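Local coordinates for divalent ion tolerance protein CutA1 (Ehrlichia chaffeensis, PDB 4IYQ) that probably binds copper ions and assembles as a trimer of the CutA family, at residues Leu28-Pro33 with Pro103-Ile108; Tyr39-Ile44 with Ile97-Thr102; Ala54-Asn59 with Cys76-Lys81. One frame throughout, in Å; residues are numbered along the deposited sequence.

Interaction 1. Residues Leu28-Pro33 with Pro103-Ile108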
ATOM      1  N   LEU A  28      -3.626  -0.285  -8.982  1.00 12.56           N
ATOM      2  CA  LEU A  28      -5.010  -0.292  -8.545  1.00  8.78           C
ATOM      3  C   LEU A  28      -5.139  -1.106  -7.270  1.00 13.12           C
ATOM      4  O   LEU A  28      -4.564  -2.188  -7.137  1.00 14.66           O
ATOM      5  CB  LEU A  28      -5.938  -0.846  -9.632  1.00  8.94           C
ATOM      6  CG  LEU A  28      -6.398   0.174 -10.680  1.00 24.40           C
ATOM      7  CD1 LEU A  28      -5.265   0.552 -11.615  1.00 27.92           C
ATOM      8  CD2 LEU A  28      -7.588  -0.324 -11.473  1.00 23.11           C
ATOM      9  N   TYR A  29      -5.928  -0.581  -6.347  1.00 10.90           N
ATOM     10  CA  TYR A  29      -6.174  -1.226  -5.072  1.00  9.15           C
ATOM     11  C   TYR A  29      -7.663  -1.499  -4.894  1.00  9.64           C
ATOM     12  O   TYR A  29      -8.489  -0.619  -5.124  1.00 10.04           O
ATOM     13  CB  TYR A  29      -5.640  -0.332  -3.949  1.00  9.28           C
ATOM     14  CG  TYR A  29      -5.868  -0.815  -2.541  1.00 16.20           C
ATOM     15  CD1 TYR A  29      -4.904  -1.568  -1.889  1.00 12.83           C
ATOM     16  CD2 TYR A  29      -7.032  -0.481  -1.841  1.00 17.59           C
ATOM     17  CE1 TYR A  29      -5.080  -1.992  -0.583  1.00 12.71           C
ATOM     18  CE2 TYR A  29      -7.228  -0.908  -0.529  1.00 20.43           C
ATOM     19  CZ  TYR A  29      -6.237  -1.666   0.096  1.00 19.74           C
ATOM     20  OH  TYR A  29      -6.386  -2.102   1.393  1.00 10.66           O
ATOM     21  N   THR A  30      -8.000  -2.715  -4.470  1.00 15.35           N
ATOM     22  CA  THR A  30      -9.392  -3.066  -4.201  1.00 13.64           C
ATOM     23  C   THR A  30      -9.431  -4.137  -3.106  1.00 16.48           C
ATOM     24  O   THR A  30      -8.412  -4.763  -2.782  1.00 10.14           O
ATOM     25  CB  THR A  30     -10.135  -3.580  -5.491  1.00 17.31           C
ATOM     26  OG1 THR A  30     -11.550  -3.614  -5.281  1.00 19.05           O
ATOM     27  CG2 THR A  30      -9.663  -4.979  -5.894  1.00 14.65           C
ATOM     28  N   THR A  31     -10.607  -4.341  -2.526  1.00 14.71           N
ATOM     29  CA  THR A  31     -10.757  -5.388  -1.521  1.00 19.73           C
ATOM     30  C   THR A  31     -11.905  -6.340  -1.902  1.00 12.20           C
ATOM     31  O   THR A  31     -12.815  -5.962  -2.616  1.00 12.54           O
ATOM     32  CB  THR A  31     -10.998  -4.777  -0.120  1.00 12.13           C
ATOM     33  OG1 THR A  31     -12.205  -4.010  -0.148  1.00 14.45           O
ATOM     34  CG2 THR A  31      -9.868  -3.854   0.264  1.00 11.66           C
ATOM     35  N   THR A  32     -11.854  -7.573  -1.410  1.00 21.52           N
ATOM     36  CA  THR A  32     -12.848  -8.592  -1.743  1.00 20.33           C
ATOM     37  C   THR A  32     -13.238  -9.362  -0.490  1.00 20.63           C
ATOM     38  O   THR A  32     -12.472  -9.419   0.462  1.00 16.83           O
ATOM     39  CB  THR A  32     -12.323  -9.590  -2.791  1.00 19.97           C
ATOM     40  OG1 THR A  32     -11.113 -10.180  -2.312  1.00 20.65           O
ATOM     41  CG2 THR A  32     -12.044  -8.896  -4.114  1.00 18.31           C
ATOM     42  N   PRO A  33     -14.453  -9.923  -0.466  1.00 23.72           N
ATOM     43  CA  PRO A  33     -14.858 -10.668   0.729  1.00 25.56           C
ATOM     44  C   PRO A  33     -14.081 -11.972   0.940  1.00 27.87           C
ATOM     45  O   PRO A  33     -13.877 -12.361   2.082  1.00 32.55           O
ATOM     46  CB  PRO A  33     -16.348 -10.944   0.483  1.00 16.87           C
ATOM     47  CG  PRO A  33     -16.555 -10.767  -0.973  1.00 25.93           C
ATOM     48  CD  PRO A  33     -15.568  -9.732  -1.410  1.00 25.27           C
ATOM     49  N   PRO A 103     -17.728  -1.313  -4.452  1.00 26.43           N
ATOM     50  CA  PRO A 103     -16.350  -1.683  -4.127  1.00 25.50           C
ATOM     51  C   PRO A 103     -15.432  -0.463  -4.056  1.00 25.49           C
ATOM     52  O   PRO A 103     -15.714   0.555  -4.701  1.00 19.96           O
ATOM     53  CB  PRO A 103     -15.959  -2.592  -5.293  1.00 14.07           C
ATOM     54  CG  PRO A 103     -16.729  -2.016  -6.442  1.00 19.62           C
ATOM     55  CD  PRO A 103     -18.049  -1.567  -5.868  1.00 15.65           C
ATOM     56  N   ALA A 104     -14.367  -0.554  -3.265  1.00 13.50           N
ATOM     57  CA  ALA A 104     -13.295   0.432  -3.335  1.00 14.73           C
ATOM     58  C   ALA A 104     -12.372   0.053  -4.488  1.00 15.64           C
ATOM     59  O   ALA A 104     -11.706  -0.975  -4.438  1.00 18.44           O
ATOM     60  CB  ALA A 104     -12.509   0.491  -2.014  1.00 13.62           C
ATOM     61  N   ILE A 105     -12.337   0.868  -5.531  1.00 12.07           N
ATOM     62  CA  ILE A 105     -11.377   0.662  -6.605  1.00 11.40           C
ATOM     63  C   ILE A 105     -10.578   1.923  -6.769  1.00 15.07           C
ATOM     64  O   ILE A 105     -11.051   2.896  -7.335  1.00 22.11           O
ATOM     65  CB  ILE A 105     -12.051   0.302  -7.905  1.00 11.60           C
ATOM     66  CG1 ILE A 105     -13.069  -0.821  -7.670  1.00 12.03           C
ATOM     67  CG2 ILE A 105     -11.008  -0.100  -8.935  1.00 10.98           C
ATOM     68  CD1 ILE A 105     -14.042  -0.986  -8.839  1.00 22.32           C
ATOM     69  N   ILE A 106      -9.358   1.891  -6.254  1.00 16.39           N
ATOM     70  CA  ILE A 106      -8.553   3.086  -6.036  1.00 15.91           C
ATOM     71  C   ILE A 106      -7.252   3.043  -6.838  1.00 16.92           C
ATOM     72  O   ILE A 106      -6.550   2.035  -6.840  1.00  9.71           O
ATOM     73  CB  ILE A 106      -8.238   3.231  -4.541  1.00 10.81           C
ATOM     74  CG1 ILE A 106      -9.550   3.344  -3.753  1.00 12.93           C
ATOM     75  CG2 ILE A 106      -7.310   4.401  -4.288  1.00 10.87           C
ATOM     76  CD1 ILE A 106      -9.363   3.292  -2.249  1.00 15.21           C
ATOM     77  N   THR A 107      -6.948   4.145  -7.514  1.00 10.39           N
ATOM     78  CA  THR A 107      -5.786   4.235  -8.376  1.00 13.63           C
ATOM     79  C   THR A 107      -4.683   5.082  -7.767  1.00 13.96           C
ATOM     80  O   THR A 107      -4.903   6.237  -7.389  1.00 13.56           O
ATOM     81  CB  THR A 107      -6.146   4.847  -9.744  1.00 17.63           C
ATOM     82  OG1 THR A 107      -7.218   4.109 -10.333  1.00 26.23           O
ATOM     83  CG2 THR A 107      -4.928   4.833 -10.672  1.00 11.10           C
ATOM     84  N   ILE A 108      -3.489   4.524  -7.699  1.00  9.73           N
ATOM     85  CA  ILE A 108      -2.350   5.288  -7.238  1.00 13.09           C
ATOM     86  C   ILE A 108      -1.330   5.295  -8.367  1.00 13.00           C
ATOM     87  O   ILE A 108      -1.000   4.245  -8.895  1.00 12.69           O
ATOM     88  CB  ILE A 108      -1.760   4.691  -5.941  1.00 13.89           C
ATOM     89  CG1 ILE A 108      -2.673   4.995  -4.769  1.00 16.75           C
ATOM     90  CG2 ILE A 108      -0.397   5.257  -5.631  1.00 13.33           C
ATOM     91  CD1 ILE A 108      -2.426   4.078  -3.604  1.00 21.56           C
TER
HETATM   92  O   HOH W   1     -13.794  -3.354  -2.018  1.00 15.37           O

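Interaction 2. Residues Tyr39-Ile44 with Ile97-Thr102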
ATOM      1  N   TYR A  39      -8.793 -13.871  -6.433  1.00 19.70           N
ATOM      2  CA  TYR A  39      -8.101 -14.635  -7.454  1.00 19.91           C
ATOM      3  C   TYR A  39      -8.866 -14.493  -8.761  1.00 16.65           C
ATOM      4  O   TYR A  39      -8.280 -14.262  -9.819  1.00 19.07           O
ATOM      5  CB  TYR A  39      -7.976 -16.112  -7.062  1.00 11.50           C
ATOM      6  CG  TYR A  39      -6.999 -16.872  -7.910  1.00 11.33           C
ATOM      7  CD1 TYR A  39      -5.633 -16.833  -7.640  1.00 13.14           C
ATOM      8  CD2 TYR A  39      -7.428 -17.610  -9.005  1.00 11.77           C
ATOM      9  CE1 TYR A  39      -4.715 -17.534  -8.432  1.00 10.78           C
ATOM     10  CE2 TYR A  39      -6.526 -18.308  -9.804  1.00 11.71           C
ATOM     11  CZ  TYR A  39      -5.176 -18.265  -9.511  1.00 30.12           C
ATOM     12  OH  TYR A  39      -4.291 -18.955 -10.304  1.00 31.35           O
ATOM     13  N   ARG A  40     -10.186 -14.588  -8.668  1.00 11.92           N
ATOM     14  CA  ARG A  40     -11.037 -14.528  -9.840  1.00 16.00           C
ATOM     15  C   ARG A  40     -10.872 -13.193 -10.575  1.00 17.99           C
ATOM     16  O   ARG A  40     -10.722 -13.154 -11.792  1.00 11.79           O
ATOM     17  CB  ARG A  40     -12.495 -14.756  -9.438  1.00 13.27           C
ATOM     18  CG  ARG A  40     -13.503 -14.455 -10.536  1.00 13.80           C
ATOM     19  CD  ARG A  40     -14.930 -14.790 -10.101  1.00 14.90           C
ATOM     20  NE  ARG A  40     -15.882 -14.454 -11.154  1.00 15.49           N
ATOM     21  CZ  ARG A  40     -16.466 -13.271 -11.305  1.00 32.44           C
ATOM     22  NH1 ARG A  40     -16.226 -12.275 -10.449  1.00 15.05           N
ATOM     23  NH2 ARG A  40     -17.304 -13.095 -12.318  1.00 16.19           N
ATOM     24  N   ILE A  41     -10.903 -12.100  -9.833  1.00 11.53           N
ATOM     25  CA  ILE A  41     -10.729 -10.788 -10.428  1.00 13.52           C
ATOM     26  C   ILE A  41      -9.347 -10.669 -11.080  1.00 14.05           C
ATOM     27  O   ILE A  41      -9.198 -10.190 -12.215  1.00 10.40           O
ATOM     28  CB  ILE A  41     -10.925  -9.699  -9.369  1.00 11.03           C
ATOM     29  CG1 ILE A  41     -12.408  -9.596  -9.028  1.00 18.27           C
ATOM     30  CG2 ILE A  41     -10.419  -8.381  -9.872  1.00 23.77           C
ATOM     31  CD1 ILE A  41     -12.698  -8.723  -7.847  1.00 19.14           C
ATOM     32  N   SER A  42      -8.346 -11.139 -10.348  1.00 10.10           N
ATOM     33  CA  SER A  42      -6.976 -11.134 -10.811  1.00  9.58           C
ATOM     34  C   SER A  42      -6.900 -11.876 -12.135  1.00 13.17           C
ATOM     35  O   SER A  42      -6.392 -11.366 -13.137  1.00  9.66           O
ATOM     36  CB  SER A  42      -6.080 -11.791  -9.768  1.00  9.37           C
ATOM     37  OG  SER A  42      -6.068 -11.025  -8.574  1.00 12.17           O
ATOM     38  N   ASN A  43      -7.446 -13.086 -12.119  1.00 10.31           N
ATOM     39  CA  ASN A  43      -7.561 -13.922 -13.296  1.00 10.73           C
ATOM     40  C   ASN A  43      -8.222 -13.278 -14.509  1.00 14.88           C
ATOM     41  O   ASN A  43      -7.624 -13.236 -15.579  1.00 14.78           O
ATOM     42  CB  ASN A  43      -8.327 -15.181 -12.923  1.00 21.75           C
ATOM     43  CG  ASN A  43      -7.619 -16.413 -13.349  1.00 28.80           C
ATOM     44  OD1 ASN A  43      -6.713 -16.875 -12.663  1.00 38.33           O
ATOM     45  ND2 ASN A  43      -8.002 -16.955 -14.494  1.00 30.31           N
ATOM     46  N   ILE A  44      -9.449 -12.782 -14.330  1.00 16.82           N
ATOM     47  CA  ILE A  44     -10.213 -12.157 -15.402  1.00 11.75           C
ATOM     48  C   ILE A  44      -9.469 -10.956 -16.000  1.00 15.50           C
ATOM     49  O   ILE A  44      -9.403 -10.809 -17.222  1.00 12.40           O
ATOM     50  CB  ILE A  44     -11.635 -11.732 -14.916  1.00 17.52           C
ATOM     51  CG1 ILE A  44     -12.518 -12.977 -14.714  1.00 16.77           C
ATOM     52  CG2 ILE A  44     -12.308 -10.804 -15.927  1.00 12.65           C
ATOM     53  CD1 ILE A  44     -13.781 -12.750 -13.862  1.00 13.67           C
ATOM     54  N   ILE A  97     -17.500  -6.784 -12.425  1.00 24.33           N
ATOM     55  CA  ILE A  97     -17.405  -8.173 -11.980  1.00 20.32           C
ATOM     56  C   ILE A  97     -17.287  -8.334 -10.474  1.00 19.59           C
ATOM     57  O   ILE A  97     -17.310  -9.455  -9.978  1.00 22.38           O
ATOM     58  CB  ILE A  97     -16.192  -8.889 -12.619  1.00 22.09           C
ATOM     59  CG1 ILE A  97     -14.882  -8.361 -12.023  1.00 13.29           C
ATOM     60  CG2 ILE A  97     -16.238  -8.756 -14.137  1.00 14.52           C
ATOM     61  CD1 ILE A  97     -13.645  -8.883 -12.676  1.00 12.61           C
ATOM     62  N   HIS A  98     -17.179  -7.222  -9.750  1.00 21.55           N
ATOM     63  CA  HIS A  98     -16.975  -7.247  -8.296  1.00 18.43           C
ATOM     64  C   HIS A  98     -18.216  -7.736  -7.543  1.00 19.58           C
ATOM     65  O   HIS A  98     -19.343  -7.353  -7.862  1.00 21.48           O
ATOM     66  CB  HIS A  98     -16.593  -5.854  -7.804  1.00 14.30           C
ATOM     67  CG  HIS A  98     -15.724  -5.861  -6.591  1.00 30.91           C
ATOM     68  ND1 HIS A  98     -16.200  -6.183  -5.340  1.00 33.79           N
ATOM     69  CD2 HIS A  98     -14.404  -5.596  -6.437  1.00 27.44           C
ATOM     70  CE1 HIS A  98     -15.211  -6.112  -4.463  1.00 28.44           C
ATOM     71  NE2 HIS A  98     -14.112  -5.759  -5.102  1.00 23.22           N
ATOM     72  N   PRO A  99     -18.015  -8.581  -6.531  1.00 23.64           N
ATOM     73  CA  PRO A  99     -19.137  -9.031  -5.689  1.00 17.11           C
ATOM     74  C   PRO A  99     -19.850  -7.896  -4.947  1.00 23.66           C
ATOM     75  O   PRO A  99     -21.065  -7.962  -4.755  1.00 22.32           O
ATOM     76  CB  PRO A  99     -18.473  -9.987  -4.690  1.00 16.91           C
ATOM     77  CG  PRO A  99     -16.973  -9.714  -4.791  1.00 16.64           C
ATOM     78  CD  PRO A  99     -16.742  -9.241  -6.193  1.00 18.41           C
ATOM     79  N   TYR A 100     -19.115  -6.856  -4.561  1.00 26.32           N
ATOM     80  CA  TYR A 100     -19.717  -5.718  -3.864  1.00 27.42           C
ATOM     81  C   TYR A 100     -20.422  -4.783  -4.837  1.00 29.39           C
ATOM     82  O   TYR A 100     -19.934  -4.545  -5.940  1.00 31.93           O
ATOM     83  CB  TYR A 100     -18.660  -4.911  -3.090  1.00 26.73           C
ATOM     84  CG  TYR A 100     -17.980  -5.611  -1.927  1.00 25.30           C
ATOM     85  CD1 TYR A 100     -18.583  -6.671  -1.262  1.00 22.99           C
ATOM     86  CD2 TYR A 100     -16.713  -5.200  -1.497  1.00 26.29           C
ATOM     87  CE1 TYR A 100     -17.944  -7.310  -0.198  1.00 27.93           C
ATOM     88  CE2 TYR A 100     -16.067  -5.828  -0.436  1.00 24.22           C
ATOM     89  CZ  TYR A 100     -16.688  -6.878   0.210  1.00 28.33           C
ATOM     90  OH  TYR A 100     -16.044  -7.494   1.260  1.00 28.56           O
ATOM     91  N   ASP A 101     -21.547  -4.222  -4.407  1.00 33.24           N
ATOM     92  CA  ASP A 101     -22.222  -3.170  -5.164  1.00 34.21           C
ATOM     93  C   ASP A 101     -21.394  -1.900  -5.165  1.00 32.72           C
ATOM     94  O   ASP A 101     -21.299  -1.209  -6.174  1.00 35.73           O
ATOM     95  CB  ASP A 101     -23.601  -2.871  -4.571  1.00 38.55           C
ATOM     96  CG  ASP A 101     -24.547  -4.033  -4.705  1.00 53.30           C
ATOM     97  OD1 ASP A 101     -25.134  -4.442  -3.678  1.00 60.92           O
ATOM     98  OD2 ASP A 101     -24.701  -4.541  -5.837  1.00 58.41           O
ATOM     99  N   THR A 102     -20.798  -1.597  -4.019  1.00 32.17           N
ATOM    100  CA  THR A 102     -19.933  -0.440  -3.895  1.00 30.20           C
ATOM    101  C   THR A 102     -18.528  -0.851  -3.487  1.00 26.85           C
ATOM    102  O   THR A 102     -18.171  -0.770  -2.318  1.00 25.48           O
ATOM    103  CB  THR A 102     -20.471   0.556  -2.872  1.00 28.94           C
ATOM    104  OG1 THR A 102     -21.858   0.795  -3.135  1.00 30.52           O
ATOM    105  CG2 THR A 102     -19.683   1.876  -2.951  1.00 18.03           C
TER
HETATM  106  O   HOH W   2     -19.116 -11.129 -12.192  1.00 35.91           O

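Interaction 3. Residues Ala54-Asn59 with Cys76-Lys81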
ATOM      1  N   ALA A  54      -1.037  -9.232 -10.079  1.00  7.89           N
ATOM      2  CA  ALA A  54      -1.793  -8.916  -8.886  1.00  9.38           C
ATOM      3  C   ALA A  54      -1.044  -9.389  -7.652  1.00 10.11           C
ATOM      4  O   ALA A  54      -0.492 -10.493  -7.634  1.00 10.95           O
ATOM      5  CB  ALA A  54      -3.178  -9.572  -8.943  1.00  8.98           C
ATOM      6  N   ASN A  55      -1.038  -8.561  -6.618  1.00  7.82           N
ATOM      7  CA  ASN A  55      -0.559  -9.001  -5.313  1.00 11.71           C
ATOM      8  C   ASN A  55      -1.740  -9.126  -4.365  1.00  9.01           C
ATOM      9  O   ASN A  55      -2.424  -8.143  -4.079  1.00  8.72           O
ATOM     10  CB  ASN A  55       0.492  -8.033  -4.743  1.00 10.79           C
ATOM     11  CG  ASN A  55       1.769  -8.014  -5.563  1.00  7.72           C
ATOM     12  OD1 ASN A  55       2.061  -8.953  -6.305  1.00 13.51           O
ATOM     13  ND2 ASN A  55       2.533  -6.950  -5.431  1.00  7.70           N
ATOM     14  N   ILE A  56      -1.992 -10.343  -3.895  1.00  8.49           N
ATOM     15  CA  ILE A  56      -3.139 -10.577  -3.043  1.00  8.91           C
ATOM     16  C   ILE A  56      -2.703 -10.716  -1.598  1.00 10.90           C
ATOM     17  O   ILE A  56      -1.861 -11.555  -1.266  1.00  9.24           O
ATOM     18  CB  ILE A  56      -3.929 -11.827  -3.475  1.00  9.27           C
ATOM     19  CG1 ILE A  56      -4.341 -11.713  -4.946  1.00 11.55           C
ATOM     20  CG2 ILE A  56      -5.142 -11.997  -2.588  1.00  9.85           C
ATOM     21  CD1 ILE A  56      -4.917 -12.998  -5.546  1.00 15.39           C
ATOM     22  N   PHE A  57      -3.265  -9.849  -0.758  1.00 13.46           N
ATOM     23  CA  PHE A  57      -3.067  -9.848   0.685  1.00  9.74           C
ATOM     24  C   PHE A  57      -4.304 -10.460   1.360  1.00 15.54           C
ATOM     25  O   PHE A  57      -5.424  -9.957   1.203  1.00 14.99           O
ATOM     26  CB  PHE A  57      -2.840  -8.429   1.214  1.00  9.67           C
ATOM     27  CG  PHE A  57      -1.669  -7.705   0.592  1.00 19.13           C
ATOM     28  CD1 PHE A  57      -1.707  -7.294  -0.743  1.00  8.76           C
ATOM     29  CD2 PHE A  57      -0.539  -7.387   1.363  1.00  9.24           C
ATOM     30  CE1 PHE A  57      -0.634  -6.614  -1.302  1.00  8.45           C
ATOM     31  CE2 PHE A  57       0.536  -6.714   0.812  1.00  8.93           C
ATOM     32  CZ  PHE A  57       0.494  -6.321  -0.522  1.00  8.54           C
ATOM     33  N   SER A  58      -4.101 -11.537   2.109  1.00 16.87           N
ATOM     34  CA  SER A  58      -5.194 -12.243   2.790  1.00 18.74           C
ATOM     35  C   SER A  58      -5.414 -11.813   4.245  1.00 19.40           C
ATOM     36  O   SER A  58      -4.554 -11.170   4.852  1.00 24.15           O
ATOM     37  CB  SER A  58      -4.930 -13.739   2.737  1.00 11.95           C
ATOM     38  OG  SER A  58      -4.977 -14.159   1.392  1.00 29.86           O
ATOM     39  N   ASN A  59      -6.566 -12.185   4.799  1.00 23.24           N
ATOM     40  CA  ASN A  59      -6.870 -11.958   6.215  1.00 27.85           C
ATOM     41  C   ASN A  59      -6.605 -10.523   6.638  1.00 24.79           C
ATOM     42  O   ASN A  59      -5.901 -10.262   7.610  1.00 23.83           O
ATOM     43  CB  ASN A  59      -6.077 -12.912   7.125  1.00 14.28           C
ATOM     44  N   CYS A  76      -9.793  -9.773   1.555  1.00 17.66           N
ATOM     45  CA  CYS A  76      -8.494  -9.763   0.911  1.00 13.57           C
ATOM     46  C   CYS A  76      -8.297  -8.403   0.268  1.00 13.68           C
ATOM     47  O   CYS A  76      -9.255  -7.780  -0.191  1.00 14.25           O
ATOM     48  CB  CYS A  76      -8.391 -10.871  -0.121  1.00 11.54           C
ATOM     49  SG  CYS A  76      -8.426 -12.494   0.641  1.00 20.71           S
ATOM     50  N   ALA A  77      -7.068  -7.918   0.258  1.00 10.60           N
ATOM     51  CA  ALA A  77      -6.768  -6.711  -0.490  1.00 10.15           C
ATOM     52  C   ALA A  77      -5.980  -7.107  -1.720  1.00  9.56           C
ATOM     53  O   ALA A  77      -5.301  -8.131  -1.720  1.00 13.91           O
ATOM     54  CB  ALA A  77      -5.999  -5.710   0.368  1.00 10.08           C
ATOM     55  N   ILE A  78      -6.100  -6.325  -2.786  1.00  9.30           N
ATOM     56  CA  ILE A  78      -5.309  -6.583  -3.975  1.00  8.84           C
ATOM     57  C   ILE A  78      -4.637  -5.331  -4.483  1.00 11.69           C
ATOM     58  O   ILE A  78      -5.256  -4.276  -4.545  1.00 12.22           O
ATOM     59  CB  ILE A  78      -6.130  -7.142  -5.144  1.00  8.96           C
ATOM     60  CG1 ILE A  78      -7.287  -8.019  -4.675  1.00  9.52           C
ATOM     61  CG2 ILE A  78      -5.208  -7.880  -6.110  1.00  8.63           C
ATOM     62  CD1 ILE A  78      -8.206  -8.395  -5.815  1.00 22.24           C
ATOM     63  N   ILE A  79      -3.366  -5.460  -4.839  1.00  8.20           N
ATOM     64  CA  ILE A  79      -2.686  -4.449  -5.618  1.00 14.31           C
ATOM     65  C   ILE A  79      -2.529  -4.978  -7.037  1.00 15.04           C
ATOM     66  O   ILE A  79      -1.967  -6.048  -7.262  1.00 16.46           O
ATOM     67  CB  ILE A  79      -1.312  -4.093  -5.032  1.00 13.14           C
ATOM     68  CG1 ILE A  79      -1.479  -3.435  -3.666  1.00 14.07           C
ATOM     69  CG2 ILE A  79      -0.560  -3.161  -5.961  1.00  7.81           C
ATOM     70  CD1 ILE A  79      -0.152  -3.195  -2.956  1.00 15.73           C
ATOM     71  N   LEU A  80      -3.052  -4.224  -7.988  1.00 14.22           N
ATOM     72  CA  LEU A  80      -3.019  -4.591  -9.386  1.00  7.95           C
ATOM     73  C   LEU A  80      -2.092  -3.639 -10.125  1.00 15.89           C
ATOM     74  O   LEU A  80      -2.080  -2.438  -9.833  1.00 16.69           O
ATOM     75  CB  LEU A  80      -4.426  -4.544  -9.966  1.00  8.24           C
ATOM     76  CG  LEU A  80      -5.420  -5.333  -9.110  1.00 12.55           C
ATOM     77  CD1 LEU A  80      -6.851  -4.821  -9.279  1.00  9.69           C
ATOM     78  CD2 LEU A  80      -5.330  -6.800  -9.462  1.00  8.47           C
ATOM     79  N   LYS A  81      -1.279  -4.163 -11.035  1.00  7.87           N
ATOM     80  CA  LYS A  81      -0.348  -3.313 -11.768  1.00  7.97           C
ATOM     81  C   LYS A  81      -0.629  -3.266 -13.261  1.00 12.48           C
ATOM     82  O   LYS A  81      -0.725  -4.300 -13.927  1.00 16.46           O
ATOM     83  CB  LYS A  81       1.092  -3.770 -11.517  1.00  7.90           C
ATOM     84  CG  LYS A  81       1.342  -4.149 -10.063  1.00 27.83           C
ATOM     85  CD  LYS A  81       2.809  -4.117  -9.722  1.00 31.00           C
ATOM     86  CE  LYS A  81       3.088  -4.968  -8.494  1.00 35.88           C
ATOM     87  NZ  LYS A  81       3.159  -6.420  -8.853  1.00 33.29           N
TER

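Interaction 1. Residues Leu28-Pro33 with Pro103-Ile108
Ala104 meets Thr30 through its carbonyl: Thr30 OG1 donates to Ala104 O at 2.8 Å, with the hydroxyl tilted 35° from the carbonyl plane. The threonine can do this because OG1 stands anti to its own backbone N (chi1 -166°), which turns the hydroxyl toward the carbonyl of Ala104. On its amide side, Ala104 N donates to a water 3.1 Å away, and the same water donates to Thr31 O, bridging the two backbones. Ile105 reaches over the same sheet face as Leu28 and Thr30, its CG2 lying 4.3 Å from Leu28 CD2; helix 87-97 covers this face through Thr91 and Ile94. Ile106 forms a hydrogen-bonded antiparallel pair with Tyr29. Tyr29 N donates to Ile106 O at 2.7 Å and Ile106 N to Tyr29 O at 2.9 Å. On the other face their side chains adjoin, CB to CB 4.4 Å, while the Tyr29 hydroxyl bonds to the Asn55 side chain of the second subunit. Thr107 then lies alongside Leu28, pointing the same way, with OG1 4.0 Å from Leu28 CG. The strand axes run antiparallel at 156°; the strand order 53-66, 69-83, 25-32, 105-108, with helices 35-47 and 87-97 in the connections, makes this the pairing of the first and last core strands in a ferredoxin-like βαββαβ fold.

Interaction 2. Residues Tyr39-Ile44 with Ile97-Thr102
Ile97 presses its CD1 against helix 35-47, meeting Ile41 CG1 at 3.9 Å and Ile44 CG2 at 4.0 Å. The Ile41 chain crosses that of Ile97 at a slant, whereas Ile44 and Ile97 approach tip to tip. Ile97 has CG1 between its backbone N and carbonyl carbon (chi1 71°), which sends CD1 out to this meeting point. Arg40 approaches the same residue from another side: its chain, extended from CG to NE, slides past Ile97, and NH1 donates to Ile97 O at 3.1 Å with an angle of 155° at hydrogen. The oxygen sits at the guanidinium edge, 4° out of its plane, while Ile44 CD1 rests 3.7 Å above one face, over the centre. Since His98 is the first residue to leave helical geometry, Arg40 reaches the C-terminal end of helix 87-97, where its positive charge would probably be favoured; the contact thus links the two helices that lie on one side of the ferredoxin-like sheet. A water accepts from Arg40 NH2 at 2.7 Å and donates weakly to Ile97 O. Deeper in, Ile41 CD1 touches His98 CD2 at 3.8 Å. The imidazole is held in part by Tyr100 N, which donates to His98 ND1 at 3.1 Å almost within the ring plane; NE2 bonds weakly to Thr31 O and Thr30 OG1.

Interaction 3. Residues Ala54-Asn59 with Cys76-Lys81
Asn55 and Ile79 exchange two backbone hydrogen bonds, Asn55 N to Ile79 O at 2.8 Å and Ile79 N to Asn55 O at 2.9 Å. Two residues on, the Phe57 and Ala77 pair repeats the pattern, Phe57 N reaching Ala77 O at 2.8 Å. The angle at hydrogen is 169° for Asn55 N, and the axes run antiparallel at 161°. Between these pairs, Ile78 CA makes a C-H...O contact with Asn55 O at 3.3 Å. Around the backbone, Phe57 presents its ring edge to Ala77 O; with CG beside its own N (chi1 -58°), the ring leans across Ile79, and CE1 comes 3.8 Å from Ile79 CD1. Tyr29 of the third subunit packs on both residues. The other face carries Ala54, whose CB is met by Leu80 CD2 at 3.5 Å and Ile78 CG2 at 3.9 Å, and Ile56, which lies alongside Ile78. Helix 35-47 packs there through Ser42 and Ala38. Residues 54-56 also pair with a strand of the third subunit, so this is the β2-β3 hairpin of the ferredoxin-like fold, whose outer strand 53-66 carries the sheet across the interface of the CutA trimer.

In the fold
Interactions 1 and 3 are buried and belong to one sheet: strand 25-32 pairs with 105-108 in the former and also adjoins strand 69-83 of the latter, through bonds such as Leu28 O to Leu80 N. Interaction 2, partly buried, instead joins helix 35-47 to the C-terminal end of helix 87-97 and the loop after it. Main-chain hydrogen bonds dominate the two strand pairs; an arginine side chain and isoleucine methyls carry the helical contact, with Arg40 at the exposed edge and Ile41 and His98 buried. His98 connects interactions 1 and 2 by a weak bond to Thr31 O, and Ser42 connects 2 and 3 by packing on Ala54. Both strand pairs extend into neighbouring subunits, tying the sheet to the trimer.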